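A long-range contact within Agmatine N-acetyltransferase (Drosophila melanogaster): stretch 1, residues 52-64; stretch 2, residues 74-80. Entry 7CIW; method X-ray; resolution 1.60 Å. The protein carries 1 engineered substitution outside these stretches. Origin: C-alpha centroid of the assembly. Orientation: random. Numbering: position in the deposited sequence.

Stretch 1 (52-64) FLLSNVPFGTCFV
Stretch 2 74-80: AVVAGPK

The shortest polar contact between the two stretches is made by a side chain: Thr61 OG1 donates a hydrogen bond to Ala77 O at 2.6 Å. Thr61, with phi/psi of -116/18 and chi1 at 45° (p), aims its CB toward stretch 2, and its hydroxyl satisfies a carbonyl that no backbone NH of stretch 1 reaches. The return bond, Ala77 N to Thr61 O, is weak, at 3.3 Å with an N-H...O angle of 124°.

Two residues on from Thr61, Phe63 pairs with Val75 as a regular antiparallel hydrogen-bonded pair, CA atoms 5.4 Å apart. Phe63 N donates to Val75 O at 3.0 Å and 157°, and Val75 N to Phe63 O at 2.9 Å and 165°. The strand axes run antiparallel at 178° and approach to 4.8 Å. Val64 lies opposite Ala74 as a non-hydrogen-bonded pair, CA atoms 4.3 Å apart, while the CA atoms of Cys62 and Val76 are 4.5 Å apart. CA-H...O contacts supplement the ladder: Cys62 CA to Val75 O and Ala74 CA to Phe63 O, each 3.3 Å. Residues 62-64 and 74-80 have extended phi/psi, with phi from -159° (Gly78) to -78° (Pro79) and psi from 124° (Val76) to 167° (Gly78).

Before the strand, stretch 1 is helical at 52-54, makes a type I turn from Leu54 to Val57, and keeps helical phi/psi through Phe59. Gly60, at 70/22, takes the positive phi that glycine tolerates best. Asn56 (chi1 m, chi2 -75°) braces the turn: its ND2 donates to Leu53 O at 3.1 Å, while its OD1 lies 3.4 Å from Gly78 CA. A CB on Gly78 would sit 2.1 Å from that OD1, so only glycine fits this close approach.

Side chains alternate across the sheet. On the face carrying Cys62, Val64, Ala74 and Val76, Val76 (chi1 t) is well buried: its CG1 lies 3.7 Å from Cys62 SG and 4.1 Å from Leu53 CD2. Leu53 (m, t) brings the helix against this branched side chain, and Cys62 (m) adds a compact, polarizable sulfur. Farther along, Val64 CG1 (chi1 m) meets the small Ala74 CB at 3.9 Å. On the other face, Phe63 (m, chi2 -89°) places CB 3.8 Å from CG1 of Val75 (p), whose methyl lies at the ring edge.

Phe59 and Pro79, both exposed, also meet: Phe59 (m, chi2 -52°) receives Pro79 over one ring face, with Pro79 CD 3.6 Å from the ring centroid, 19° off the normal. This CH-pi contact suits proline, whose CD hydrogens are slightly polarized by the adjacent nitrogen.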

# COMPACT_ATOMS: atom_id res chain seq x y z
N PHE A 52 9.97 0.17 -6.69
CA PHE A 52 8.69 0.83 -6.95
C PHE A 52 8.20 1.57 -5.72
O PHE A 52 7.74 2.71 -5.81
CB PHE A 52 7.63 -0.15 -7.41
CG PHE A 52 6.26 0.45 -7.38
CD1 PHE A 52 5.95 1.51 -8.22
CD2 PHE A 52 5.31 0.04 -6.46
CE1 PHE A 52 4.71 2.11 -8.19
CE2 PHE A 52 4.06 0.64 -6.42
CZ PHE A 52 3.77 1.68 -7.29
N LEU A 53 8.25 0.92 -4.55
CA LEU A 53 7.83 1.62 -3.34
C LEU A 53 8.63 2.90 -3.17
O LEU A 53 8.06 3.98 -2.94
CB LEU A 53 7.99 0.71 -2.11
CG LEU A 53 6.93 -0.38 -1.98
CD1 LEU A 53 6.95 -0.98 -0.58
CD2 LEU A 53 5.54 0.17 -2.31
N LEU A 54 9.95 2.82 -3.34
CA LEU A 54 10.78 4.00 -3.13
C LEU A 54 10.57 5.05 -4.21
O LEU A 54 10.86 6.23 -3.98
CB LEU A 54 12.25 3.58 -3.04
CG LEU A 54 12.59 2.75 -1.81
CD1 LEU A 54 14.10 2.43 -1.80
CD2 LEU A 54 12.16 3.45 -0.50
N SER A 55 10.06 4.66 -5.38
CA SER A 55 9.78 5.63 -6.43
C SER A 55 8.69 6.62 -6.04
O SER A 55 8.50 7.61 -6.74
CB SER A 55 9.40 4.91 -7.73
OG SER A 55 8.07 4.41 -7.69
N ASN A 56 7.98 6.37 -4.94
CA ASN A 56 6.97 7.30 -4.48
C ASN A 56 7.51 8.37 -3.55
O ASN A 56 6.82 9.36 -3.30
CB ASN A 56 5.85 6.53 -3.77
CG ASN A 56 5.12 5.62 -4.69
OD1 ASN A 56 4.31 6.07 -5.51
ND2 ASN A 56 5.41 4.33 -4.60
N VAL A 57 8.73 8.19 -3.04
CA VAL A 57 9.29 9.18 -2.11
C VAL A 57 9.37 10.57 -2.72
O VAL A 57 9.04 11.54 -2.02
CB VAL A 57 10.64 8.68 -1.56
CG1 VAL A 57 11.32 9.77 -0.73
CG2 VAL A 57 10.41 7.42 -0.72
N PRO A 58 9.73 10.77 -3.99
CA PRO A 58 9.83 12.15 -4.51
C PRO A 58 8.51 12.90 -4.53
O PRO A 58 8.52 14.13 -4.64
CB PRO A 58 10.38 11.96 -5.93
CG PRO A 58 11.13 10.66 -5.86
CD PRO A 58 10.26 9.80 -4.98
N PHE A 59 7.38 12.20 -4.45
CA PHE A 59 6.08 12.86 -4.43
C PHE A 59 5.77 13.54 -3.11
O PHE A 59 4.78 14.26 -3.04
CB PHE A 59 4.97 11.85 -4.73
CG PHE A 59 5.06 11.22 -6.08
CD1 PHE A 59 5.19 12.00 -7.22
CD2 PHE A 59 5.02 9.84 -6.21
CE1 PHE A 59 5.27 11.41 -8.46
CE2 PHE A 59 5.11 9.25 -7.45
CZ PHE A 59 5.23 10.04 -8.58
N GLY A 60 6.57 13.32 -2.07
CA GLY A 60 6.23 13.90 -0.78
C GLY A 60 5.03 13.27 -0.13
O GLY A 60 4.39 13.88 0.72
N THR A 61 4.70 12.05 -0.53
CA THR A 61 3.49 11.37 -0.09
C THR A 61 3.81 10.13 0.73
O THR A 61 2.96 9.26 0.91
CB THR A 61 2.63 11.00 -1.30
OG1 THR A 61 3.47 10.43 -2.30
CG2 THR A 61 1.97 12.25 -1.86
N CYS A 62 5.04 10.05 1.24
CA CYS A 62 5.50 8.92 2.04
C CYS A 62 5.85 9.45 3.42
O CYS A 62 6.54 10.47 3.53
CB CYS A 62 6.71 8.27 1.39
SG CYS A 62 6.31 7.48 -0.17
N PHE A 63 5.35 8.80 4.47
CA PHE A 63 5.51 9.29 5.84
C PHE A 63 5.94 8.18 6.77
O PHE A 63 5.61 7.01 6.56
CB PHE A 63 4.20 9.93 6.35
CG PHE A 63 3.73 11.07 5.51
CD1 PHE A 63 4.15 12.36 5.77
CD2 PHE A 63 2.88 10.85 4.45
CE1 PHE A 63 3.72 13.42 4.98
CE2 PHE A 63 2.44 11.90 3.66
CZ PHE A 63 2.87 13.18 3.92
N VAL A 64 6.69 8.55 7.81
CA VAL A 64 7.10 7.61 8.84
C VAL A 64 6.77 8.16 10.22
O VAL A 64 6.74 9.37 10.44
CB VAL A 64 8.60 7.27 8.75
CG1 VAL A 64 8.89 6.47 7.48
CG2 VAL A 64 9.46 8.54 8.80
N ALA A 74 5.23 3.18 8.85
CA ALA A 74 5.47 3.86 7.59
C ALA A 74 4.27 3.70 6.67
O ALA A 74 3.58 2.68 6.70
CB ALA A 74 6.72 3.33 6.88
N VAL A 75 4.06 4.70 5.82
CA VAL A 75 3.06 4.63 4.75
C VAL A 75 3.69 5.15 3.46
O VAL A 75 4.45 6.12 3.47
CB VAL A 75 1.78 5.40 5.14
CG1 VAL A 75 2.06 6.91 5.32
CG2 VAL A 75 0.63 5.13 4.14
N VAL A 76 3.42 4.45 2.37
CA VAL A 76 3.93 4.83 1.05
C VAL A 76 2.72 5.04 0.17
O VAL A 76 1.87 4.15 0.05
CB VAL A 76 4.86 3.75 0.47
CG1 VAL A 76 5.21 4.06 -0.98
CG2 VAL A 76 6.11 3.61 1.32
N ALA A 77 2.62 6.22 -0.44
CA ALA A 77 1.48 6.53 -1.29
C ALA A 77 1.98 7.27 -2.52
O ALA A 77 3.06 7.87 -2.52
CB ALA A 77 0.43 7.37 -0.54
N GLY A 78 1.20 7.20 -3.59
CA GLY A 78 1.51 7.94 -4.79
C GLY A 78 0.31 8.16 -5.69
O GLY A 78 -0.73 7.52 -5.53
N PRO A 79 0.45 9.05 -6.66
CA PRO A 79 -0.68 9.41 -7.52
C PRO A 79 -0.97 8.38 -8.60
O PRO A 79 -0.09 7.64 -9.04
CB PRO A 79 -0.22 10.72 -8.16
CG PRO A 79 1.26 10.49 -8.32
CD PRO A 79 1.69 9.74 -7.07
N LYS A 80 -2.23 8.36 -9.04
CA LYS A 80 -2.60 7.61 -10.23
C LYS A 80 -3.73 8.34 -10.95
O LYS A 80 -4.46 9.13 -10.35
CB LYS A 80 -2.99 6.16 -9.90
CG LYS A 80 -4.28 6.00 -9.13
CD LYS A 80 -4.50 4.52 -8.77
CE LYS A 80 -5.86 4.30 -8.13
NZ LYS A 80 -6.04 2.88 -7.71